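Sugar ABC transporter substrate-binding protein (Treponema pallidum subsp. pallidum, PDB 5U2P) probably binds a solute, perhaps a sugar, in the periplasm and delivers it to an ABC transporter, although its ligand is not established. Local coordinates at residues 52-55 with 56-60; 106-109 with 110-113; 316-319 with 320-324; 326-330 with 331-335. All blocks are in the same frame, centred on the assembly; numbering follows the deposited sequence.

Contact 1: residues 52-55 with 56-60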
loop_
_atom_site.group_PDB
_atom_site.type_symbol
_atom_site.label_atom_id
_atom_site.label_comp_id
_atom_site.label_asym_id
_atom_site.label_seq_id
_atom_site.Cartn_x
_atom_site.Cartn_y
_atom_site.Cartn_z
ATOM N N THR A 52 -15.232 -24.643 1.083
ATOM C CA THR A 52 -15.904 -25.842 0.599
ATOM C C THR A 52 -14.888 -26.945 0.336
ATOM O O THR A 52 -15.129 -28.104 0.679
ATOM C CB THR A 52 -16.719 -25.576 -0.693
ATOM O OG1 THR A 52 -17.724 -24.593 -0.430
ATOM C CG2 THR A 52 -17.402 -26.851 -1.180
ATOM N N LYS A 53 -13.763 -26.583 -0.284
ATOM C CA LYS A 53 -12.659 -27.518 -0.513
ATOM C C LYS A 53 -12.106 -28.044 0.788
ATOM O O LYS A 53 -11.729 -29.207 0.900
ATOM C CB LYS A 53 -11.520 -26.851 -1.287
ATOM C CG LYS A 53 -11.701 -26.795 -2.787
ATOM C CD LYS A 53 -10.501 -26.136 -3.461
ATOM C CE LYS A 53 -9.249 -26.997 -3.369
ATOM N NZ LYS A 53 -8.095 -26.376 -4.073
ATOM N N LEU A 54 -12.000 -27.166 1.771
ATOM C CA LEU A 54 -11.459 -27.564 3.033
ATOM C C LEU A 54 -12.299 -28.665 3.664
ATOM O O LEU A 54 -11.765 -29.634 4.208
ATOM C CB LEU A 54 -11.385 -26.342 3.959
ATOM C CG LEU A 54 -10.316 -26.280 5.027
ATOM C CD1 LEU A 54 -8.919 -26.386 4.430
ATOM C CD2 LEU A 54 -10.507 -24.972 5.776
ATOM N N GLU A 55 -13.614 -28.507 3.607
ATOM C CA GLU A 55 -14.519 -29.486 4.196
ATOM C C GLU A 55 -14.491 -30.776 3.400
ATOM O O GLU A 55 -14.506 -31.861 3.967
ATOM C CB GLU A 55 -15.944 -28.945 4.264
ATOM C CG GLU A 55 -16.920 -29.931 4.893
ATOM C CD GLU A 55 -18.262 -29.311 5.222
ATOM O OE1 GLU A 55 -18.384 -28.071 5.151
ATOM O OE2 GLU A 55 -19.199 -30.067 5.557
ATOM N N LEU A 56 -14.414 -30.644 2.084
ATOM C CA LEU A 56 -14.486 -31.790 1.195
ATOM C C LEU A 56 -13.208 -32.625 1.265
ATOM O O LEU A 56 -13.269 -33.850 1.332
ATOM C CB LEU A 56 -14.743 -31.319 -0.236
ATOM C CG LEU A 56 -15.178 -32.366 -1.261
ATOM C CD1 LEU A 56 -16.484 -33.027 -0.850
ATOM C CD2 LEU A 56 -15.311 -31.731 -2.641
ATOM N N GLU A 57 -12.057 -31.958 1.284
ATOM C CA GLU A 57 -10.764 -32.638 1.193
ATOM C C GLU A 57 -10.071 -32.853 2.532
ATOM O O GLU A 57 -9.304 -33.803 2.681
ATOM C CB GLU A 57 -9.829 -31.862 0.261
ATOM C CG GLU A 57 -10.396 -31.664 -1.161
ATOM C CD GLU A 57 -9.437 -30.940 -2.106
ATOM O OE1 GLU A 57 -8.233 -30.851 -1.799
ATOM O OE2 GLU A 57 -9.894 -30.453 -3.162
ATOM N N GLU A 58 -10.330 -31.990 3.508
ATOM C CA GLU A 58 -9.546 -32.009 4.735
ATOM C C GLU A 58 -10.370 -32.416 5.947
ATOM O O GLU A 58 -9.836 -32.517 7.065
ATOM C CB GLU A 58 -8.891 -30.638 4.961
ATOM C CG GLU A 58 -7.999 -30.202 3.791
ATOM C CD GLU A 58 -6.835 -31.149 3.546
ATOM O OE1 GLU A 58 -6.287 -31.681 4.520
ATOM O OE2 GLU A 58 -6.446 -31.357 2.383
ATOM N N GLY A 59 -11.662 -32.625 5.725
ATOM C CA GLY A 59 -12.577 -33.050 6.769
ATOM C C GLY A 59 -12.714 -32.009 7.857
ATOM O O GLY A 59 -12.836 -32.333 9.038
ATOM N N ILE A 60 -12.675 -30.745 7.465
ATOM C CA ILE A 60 -12.888 -29.658 8.424
ATOM C C ILE A 60 -14.204 -28.975 8.054
ATOM O O ILE A 60 -14.283 -28.261 7.057
ATOM C CB ILE A 60 -11.737 -28.647 8.448
ATOM C CG1 ILE A 60 -10.416 -29.354 8.802
ATOM C CG2 ILE A 60 -12.034 -27.560 9.469
ATOM C CD1 ILE A 60 -9.195 -28.471 8.764
#
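K53 and E57 run side by side on the last turns of helix 45-58, the helix of a beta-alpha-beta unit whose strands are 33-39 and 61-67. Four residues apart on the helix and both with CG anti to the carbonyl carbon, the two side chains point the same way. The K53 chain bends at chi3 (69°), which brings its CE to 3.5 Å from OE2 of E57. The charged ends stay farther apart, NZ of K53 lying 4.5 Å from OE2 of E57, a distance at which the opposite charges probably still attract without direct contact. The lysine also makes a cation-pi contact with Y333 of helix 331-337.

L54 suits the buried side of the helix. Its CD1 meets CG of E58 at 4.0 Å, the two side chains crossing at a slant. The aliphatic part of E58 thus lies against leucine. L54 also packs on A324 and V327 of helix 318-329, and I60, just beyond the helix, adds its CB near CG of L54.

Beneath these side chains, the amides of L56, E57 and E58 bond to the carbonyls of T52, K53 and L54, while that of G59 makes a weak bond to E55 O. G59 takes positive phi (64°), a conformation that glycine adopts readily, and the chain turns off the helix toward strand 61-67. The turn brings the carbonyl of I60 back over E55, its O 3.1 Å from CA of E55 in a CA-H...O contact.

Contact 2: residues 106-109 with 110-113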
loop_
_atom_site.group_PDB
_atom_site.type_symbol
_atom_site.label_atom_id
_atom_site.label_comp_id
_atom_site.label_asym_id
_atom_site.label_seq_id
_atom_site.Cartn_x
_atom_site.Cartn_y
_atom_site.Cartn_z
ATOM N N VAL A 106 -3.136 -15.776 17.716
ATOM C CA VAL A 106 -1.990 -16.676 17.674
ATOM C C VAL A 106 -0.874 -16.083 16.827
ATOM O O VAL A 106 -1.108 -15.646 15.699
ATOM C CB VAL A 106 -2.381 -18.046 17.106
ATOM C CG1 VAL A 106 -1.155 -18.954 17.035
ATOM C CG2 VAL A 106 -3.473 -18.665 17.959
ATOM N N ASP A 107 0.346 -16.069 17.369
ATOM C CA ASP A 107 1.513 -15.611 16.612
ATOM C C ASP A 107 1.882 -16.635 15.540
ATOM O O ASP A 107 2.257 -17.768 15.858
ATOM C CB ASP A 107 2.700 -15.361 17.563
ATOM C CG ASP A 107 3.996 -15.020 16.829
ATOM O OD1 ASP A 107 3.940 -14.719 15.626
ATOM O OD2 ASP A 107 5.078 -15.045 17.460
ATOM N N LEU A 108 1.728 -16.249 14.270
ATOM C CA LEU A 108 1.915 -17.177 13.156
ATOM C C LEU A 108 3.314 -17.056 12.556
ATOM O O LEU A 108 3.605 -17.653 11.510
ATOM C CB LEU A 108 0.850 -16.926 12.057
ATOM C CG LEU A 108 -0.611 -17.053 12.504
ATOM C CD1 LEU A 108 -1.601 -16.654 11.396
ATOM C CD2 LEU A 108 -0.927 -18.426 13.021
ATOM N N SER A 109 4.184 -16.292 13.216
ATOM C CA SER A 109 5.473 -15.910 12.631
ATOM C C SER A 109 6.373 -17.103 12.312
ATOM O O SER A 109 7.280 -17.000 11.480
ATOM C CB SER A 109 6.230 -14.967 13.575
ATOM O OG SER A 109 5.517 -13.755 13.804
ATOM N N LYS A 110 6.138 -18.204 13.006
ATOM C CA LYS A 110 6.938 -19.422 12.878
ATOM C C LYS A 110 6.267 -20.504 12.035
ATOM O O LYS A 110 6.785 -21.611 11.925
ATOM C CB LYS A 110 7.242 -19.992 14.269
ATOM C CG LYS A 110 7.866 -18.973 15.234
ATOM C CD LYS A 110 8.027 -19.522 16.661
ATOM C CE LYS A 110 6.690 -19.636 17.401
ATOM N NZ LYS A 110 6.086 -18.308 17.733
ATOM N N GLU A 111 5.113 -20.214 11.437
ATOM C CA GLU A 111 4.440 -21.218 10.621
ATOM C C GLU A 111 5.259 -21.480 9.359
ATOM O O GLU A 111 5.985 -20.598 8.863
ATOM C CB GLU A 111 3.010 -20.776 10.261
ATOM C CG GLU A 111 2.084 -20.634 11.469
ATOM C CD GLU A 111 1.996 -21.894 12.309
ATOM O OE1 GLU A 111 1.454 -22.896 11.814
ATOM O OE2 GLU A 111 2.462 -21.888 13.472
ATOM N N ALA A 112 5.150 -22.701 8.848
ATOM C CA ALA A 112 5.977 -23.142 7.728
ATOM C C ALA A 112 5.738 -22.375 6.443
ATOM O O ALA A 112 6.597 -22.374 5.568
ATOM C CB ALA A 112 5.756 -24.629 7.478
ATOM N N TRP A 113 4.585 -21.723 6.317
ATOM C CA TRP A 113 4.261 -20.999 5.086
ATOM C C TRP A 113 4.721 -19.535 5.076
ATOM O O TRP A 113 4.636 -18.871 4.047
ATOM C CB TRP A 113 2.754 -21.070 4.814
ATOM C CG TRP A 113 1.858 -20.800 6.004
ATOM C CD1 TRP A 113 1.307 -21.730 6.822
ATOM C CD2 TRP A 113 1.379 -19.528 6.464
ATOM N NE1 TRP A 113 0.522 -21.124 7.774
ATOM C CE2 TRP A 113 0.552 -19.773 7.576
ATOM C CE3 TRP A 113 1.577 -18.205 6.050
ATOM C CZ2 TRP A 113 -0.059 -18.745 8.296
ATOM C CZ3 TRP A 113 0.959 -17.186 6.763
ATOM C CH2 TRP A 113 0.151 -17.466 7.872
HETATM O O HOH W 1 3.980 -19.432 14.619
#
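The backbone folds into a type I beta turn from L108 to E111, with S109 and K110 at its corners, closed by a nearly straight hydrogen bond (168°) from E111 N to L108 O, 3.0 Å long. An Asx turn precedes and overlaps it: OD1 of D107 accepts the backbone N of S109 at 2.9 Å, that donor standing above the carboxylate plane. The same OD1 takes the hydroxyl of S109 through its syn lone pair, so serine's short side chain and amide together hold the aspartate. S109 OG also bonds to the backbone N of T128, tying the turn to a later part of the same loop, just before strand 131-132.

The other carboxylate oxygen of D107 faces the lysine. K110 bends at chi3 and chi4 (-73° and -69°), curling back across D107 at about a right angle until NZ is 3.4 Å from OD2, a rather long salt bridge. A water ties the turn together: it donates to D107 O and to OE2 of E111, and accepts from K110 N.

The apolar residues face the other way, toward helix 318-329. L108 packs on L325, and W113 lies on S326 and A329, a small serine and alanine leaving room for the broad indole. CB of E111 sits over one face of that indole, offset toward its rim. At the ring's edge, near its plane, CD1 of L108 meets CH2 of W113 at 4.0 Å.

Contact 3: residues 316-319 with 320-324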
loop_
_atom_site.group_PDB
_atom_site.type_symbol
_atom_site.label_atom_id
_atom_site.label_comp_id
_atom_site.label_asym_id
_atom_site.label_seq_id
_atom_site.Cartn_x
_atom_site.Cartn_y
_atom_site.Cartn_z
ATOM N N ALA A 316 -10.515 -23.255 21.599
ATOM C CA ALA A 316 -10.216 -24.622 22.003
ATOM C C ALA A 316 -9.731 -25.457 20.810
ATOM O O ALA A 316 -9.421 -26.636 20.955
ATOM C CB ALA A 316 -11.443 -25.266 22.630
ATOM N N ARG A 317 -9.665 -24.834 19.637
ATOM C CA ARG A 317 -9.325 -25.524 18.387
ATOM C C ARG A 317 -8.161 -24.829 17.659
ATOM O O ARG A 317 -8.099 -24.843 16.429
ATOM C CB ARG A 317 -10.531 -25.574 17.447
ATOM C CG ARG A 317 -11.806 -26.176 18.008
ATOM C CD ARG A 317 -12.988 -25.502 17.321
ATOM N NE ARG A 317 -14.236 -26.250 17.399
ATOM C CZ ARG A 317 -15.406 -25.781 16.975
ATOM N NH1 ARG A 317 -15.487 -24.565 16.449
ATOM N NH2 ARG A 317 -16.498 -26.520 17.078
ATOM N N VAL A 318 -7.236 -24.247 18.412
ATOM C CA VAL A 318 -6.126 -23.507 17.803
ATOM C C VAL A 318 -5.335 -24.383 16.826
ATOM O O VAL A 318 -4.979 -23.920 15.754
ATOM C CB VAL A 318 -5.177 -22.932 18.869
ATOM C CG1 VAL A 318 -3.856 -22.463 18.253
ATOM C CG2 VAL A 318 -5.850 -21.768 19.597
ATOM N N ALA A 319 -5.052 -25.633 17.190
ATOM C CA ALA A 319 -4.297 -26.519 16.277
ATOM C C ALA A 319 -5.027 -26.700 14.957
ATOM O O ALA A 319 -4.435 -26.646 13.883
ATOM C CB ALA A 319 -4.043 -27.897 16.917
ATOM N N THR A 320 -6.326 -26.947 15.039
ATOM C CA THR A 320 -7.117 -27.178 13.855
ATOM C C THR A 320 -7.111 -25.929 12.986
ATOM O O THR A 320 -6.985 -26.024 11.761
ATOM C CB THR A 320 -8.554 -27.576 14.231
ATOM O OG1 THR A 320 -8.506 -28.728 15.078
ATOM C CG2 THR A 320 -9.380 -27.882 13.001
ATOM N N ALA A 321 -7.226 -24.767 13.629
ATOM C CA ALA A 321 -7.176 -23.488 12.918
ATOM C C ALA A 321 -5.853 -23.307 12.208
ATOM O O ALA A 321 -5.807 -22.828 11.078
ATOM C CB ALA A 321 -7.393 -22.321 13.876
ATOM N N CYS A 322 -4.767 -23.656 12.885
ATOM C CA CYS A 322 -3.463 -23.476 12.282
ATOM C C CYS A 322 -3.272 -24.474 11.129
ATOM O O CYS A 322 -2.631 -24.128 10.131
ATOM C CB CYS A 322 -2.369 -23.644 13.308
ATOM S SG CYS A 322 -2.247 -22.278 14.494
ATOM N N ARG A 323 -3.806 -25.687 11.282
ATOM C CA ARG A 323 -3.749 -26.681 10.205
ATOM C C ARG A 323 -4.499 -26.137 8.991
ATOM O O ARG A 323 -4.030 -26.247 7.861
ATOM C CB ARG A 323 -4.340 -28.031 10.642
ATOM C CG ARG A 323 -3.455 -28.774 11.654
ATOM C CD ARG A 323 -4.110 -30.034 12.240
ATOM N NE ARG A 323 -4.348 -31.024 11.179
ATOM C CZ ARG A 323 -5.531 -31.348 10.664
ATOM N NH1 ARG A 323 -6.660 -30.832 11.137
ATOM N NH2 ARG A 323 -5.592 -32.244 9.672
ATOM N N ALA A 324 -5.669 -25.548 9.226
ATOM C CA ALA A 324 -6.467 -25.009 8.136
ATOM C C ALA A 324 -5.746 -23.878 7.406
ATOM O O ALA A 324 -5.764 -23.819 6.175
ATOM C CB ALA A 324 -7.828 -24.532 8.654
#
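V318 lays its CG1 branch along the helix toward C322, one turn on, reaching SG at 4.1 Å. CG1 stands anti to the backbone N (chi1 166°), and SG is anti to its own carbonyl carbon, so that the sulfur swings back over the preceding turn. Valine and cysteine are both compact and at most weakly polar, fit for a side of the helix where V318 also touches V106 of a nearby loop.

T320 and A321 sit on the side toward strand 33-39, where both pack on L34. The methyl of A321 is small enough to let helix and strand come close. CB of T320 lies 4.3 Å from CB of R317, whose extended chain carries its guanidinium away from the helix to a salt bridge between NH1 and OD2 of D87. On the exposed side R323 folds its CG against the carbonyl O of A319, 3.2 Å away.

The backbone bonds are regular: A321 N reaches R317 O at 2.9 Å, while the amides of C322 and R323 meet V318 O and A319 O. R317 occupies the N-cap position, and the whole forms the first two turns of an alpha-helix, helix 318-329, laid against a beta-sheet.

Contact 4: residues 326-330 with 331-335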
loop_
_atom_site.group_PDB
_atom_site.type_symbol
_atom_site.label_atom_id
_atom_site.label_comp_id
_atom_site.label_asym_id
_atom_site.label_seq_id
_atom_site.Cartn_x
_atom_site.Cartn_y
_atom_site.Cartn_z
ATOM N N SER A 326 -2.584 -23.412 7.137
ATOM C CA SER A 326 -1.500 -24.023 6.379
ATOM C C SER A 326 -1.994 -24.583 5.041
ATOM O O SER A 326 -1.337 -24.393 4.003
ATOM C CB SER A 326 -0.831 -25.118 7.215
ATOM O OG SER A 326 0.122 -25.820 6.448
ATOM N N VAL A 327 -3.143 -25.259 5.045
ATOM C CA VAL A 327 -3.737 -25.733 3.789
ATOM C C VAL A 327 -4.132 -24.539 2.898
ATOM O O VAL A 327 -3.871 -24.531 1.687
ATOM C CB VAL A 327 -4.979 -26.634 4.023
ATOM C CG1 VAL A 327 -5.653 -27.008 2.693
ATOM C CG2 VAL A 327 -4.594 -27.907 4.754
ATOM N N LEU A 328 -4.754 -23.533 3.488
ATOM C CA LEU A 328 -5.159 -22.353 2.717
ATOM C C LEU A 328 -3.955 -21.654 2.087
ATOM O O LEU A 328 -4.055 -21.082 1.008
ATOM C CB LEU A 328 -5.928 -21.371 3.602
ATOM C CG LEU A 328 -7.287 -21.817 4.157
ATOM C CD1 LEU A 328 -8.013 -20.674 4.866
ATOM C CD2 LEU A 328 -8.128 -22.363 3.085
ATOM N N ALA A 329 -2.809 -21.726 2.751
ATOM C CA ALA A 329 -1.601 -21.076 2.261
ATOM C C ALA A 329 -0.944 -21.833 1.098
ATOM O O ALA A 329 -0.096 -21.273 0.395
ATOM C CB ALA A 329 -0.604 -20.927 3.412
ATOM N N SER A 330 -1.332 -23.083 0.915
ATOM C CA SER A 330 -0.714 -23.977 -0.078
ATOM C C SER A 330 -0.954 -23.448 -1.484
ATOM O O SER A 330 -1.943 -22.762 -1.731
ATOM C CB SER A 330 -1.251 -25.411 0.055
ATOM O OG SER A 330 -2.560 -25.574 -0.472
ATOM N N ALA A 331 -0.049 -23.760 -2.404
ATOM C CA ALA A 331 -0.129 -23.213 -3.760
ATOM C C ALA A 331 -1.439 -23.614 -4.444
ATOM O O ALA A 331 -2.032 -22.822 -5.182
ATOM C CB ALA A 331 1.063 -23.675 -4.578
ATOM N N ALA A 332 -1.890 -24.839 -4.174
ATOM C CA ALA A 332 -3.130 -25.353 -4.754
ATOM C C ALA A 332 -4.329 -24.496 -4.374
ATOM O O ALA A 332 -5.186 -24.191 -5.210
ATOM C CB ALA A 332 -3.362 -26.798 -4.316
ATOM N N TYR A 333 -4.391 -24.110 -3.105
ATOM C CA TYR A 333 -5.501 -23.294 -2.637
ATOM C C TYR A 333 -5.370 -21.845 -3.073
ATOM O O TYR A 333 -6.360 -21.224 -3.452
ATOM C CB TYR A 333 -5.617 -23.399 -1.124
ATOM C CG TYR A 333 -6.393 -24.614 -0.646
ATOM C CD1 TYR A 333 -5.933 -25.904 -0.878
ATOM C CD2 TYR A 333 -7.595 -24.471 0.027
ATOM C CE1 TYR A 333 -6.646 -26.993 -0.452
ATOM C CE2 TYR A 333 -8.311 -25.560 0.455
ATOM C CZ TYR A 333 -7.829 -26.819 0.217
ATOM O OH TYR A 333 -8.531 -27.912 0.658
ATOM N N GLN A 334 -4.153 -21.301 -3.025
ATOM C CA GLN A 334 -3.929 -19.951 -3.521
ATOM C C GLN A 334 -4.291 -19.848 -5.007
ATOM O O GLN A 334 -4.883 -18.853 -5.435
ATOM C CB GLN A 334 -2.474 -19.516 -3.308
ATOM C CG GLN A 334 -2.106 -19.279 -1.845
ATOM C CD GLN A 334 -2.968 -18.204 -1.226
ATOM O OE1 GLN A 334 -3.004 -17.071 -1.709
ATOM N NE2 GLN A 334 -3.702 -18.563 -0.174
ATOM N N ASN A 335 -3.943 -20.870 -5.780
ATOM C CA ASN A 335 -4.228 -20.842 -7.216
ATOM C C ASN A 335 -5.733 -20.850 -7.485
ATOM O O ASN A 335 -6.231 -20.072 -8.293
ATOM C CB ASN A 335 -3.543 -22.010 -7.916
ATOM C CG ASN A 335 -2.066 -21.756 -8.150
ATOM O OD1 ASN A 335 -1.650 -20.618 -8.381
ATOM N ND2 ASN A 335 -1.265 -22.812 -8.093
#
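Packing between V327 and Y333 spans the break at S330 between helix 318-329 and helix 331-337, the one-residue joint between two consecutive helices, with S330 at the N-cap position of the second. CG1 of V327 lies over one face of the tyrosine ring, 3.5 Å from its centroid and 23° off the normal, a CH-pi contact. L328 adds its CD2, 3.8 Å from CD2 of Y333 and approaching the ring at a slant. Branched aliphatic residues suit these places because each can set a single methyl against the ring. Y333 also packs against E57 and E58 of helix 45-58.

Hydrogen bonds hold the joint. OG of S330, turned between its backbone N and carbonyl carbon (chi1 76°), bonds to V327 O at 2.7 Å in the carbonyl plane; S330 N bonds to the same oxygen, so V327 O has two donors from one residue. The carbonyl of S330 starts the new helix by accepting Q334 N at 2.9 Å, with Y333 N a weaker second donor.

Q334, buried, has a chain long enough to bend back at chi2 (-60°) to the end of the preceding helix. There NE2 gives its hydrogen to L328 O at 2.8 Å, the oxygen lying almost in the amide plane of Q334.

Following the chain, contact 1 ends helix 45-58 and leads the chain toward strand 61-67; contact 2 is a tight turn in the loop between helix 101-104 and strand 131-132; contact 3 starts helix 318-329 and contact 4 ends it, at the break into helix 331-337. All four are local and in series, so none nests in or crosses another. They gather in space nonetheless around helix 318-329. Contact 1 meets its middle through L54 and I60 on A324, and its end through L54 on V327. Contact 2 touches its start through V106 on V318, and its end through W113 on A329. Contacts 1 and 2 remain apart, about 11 Å between nearest atoms.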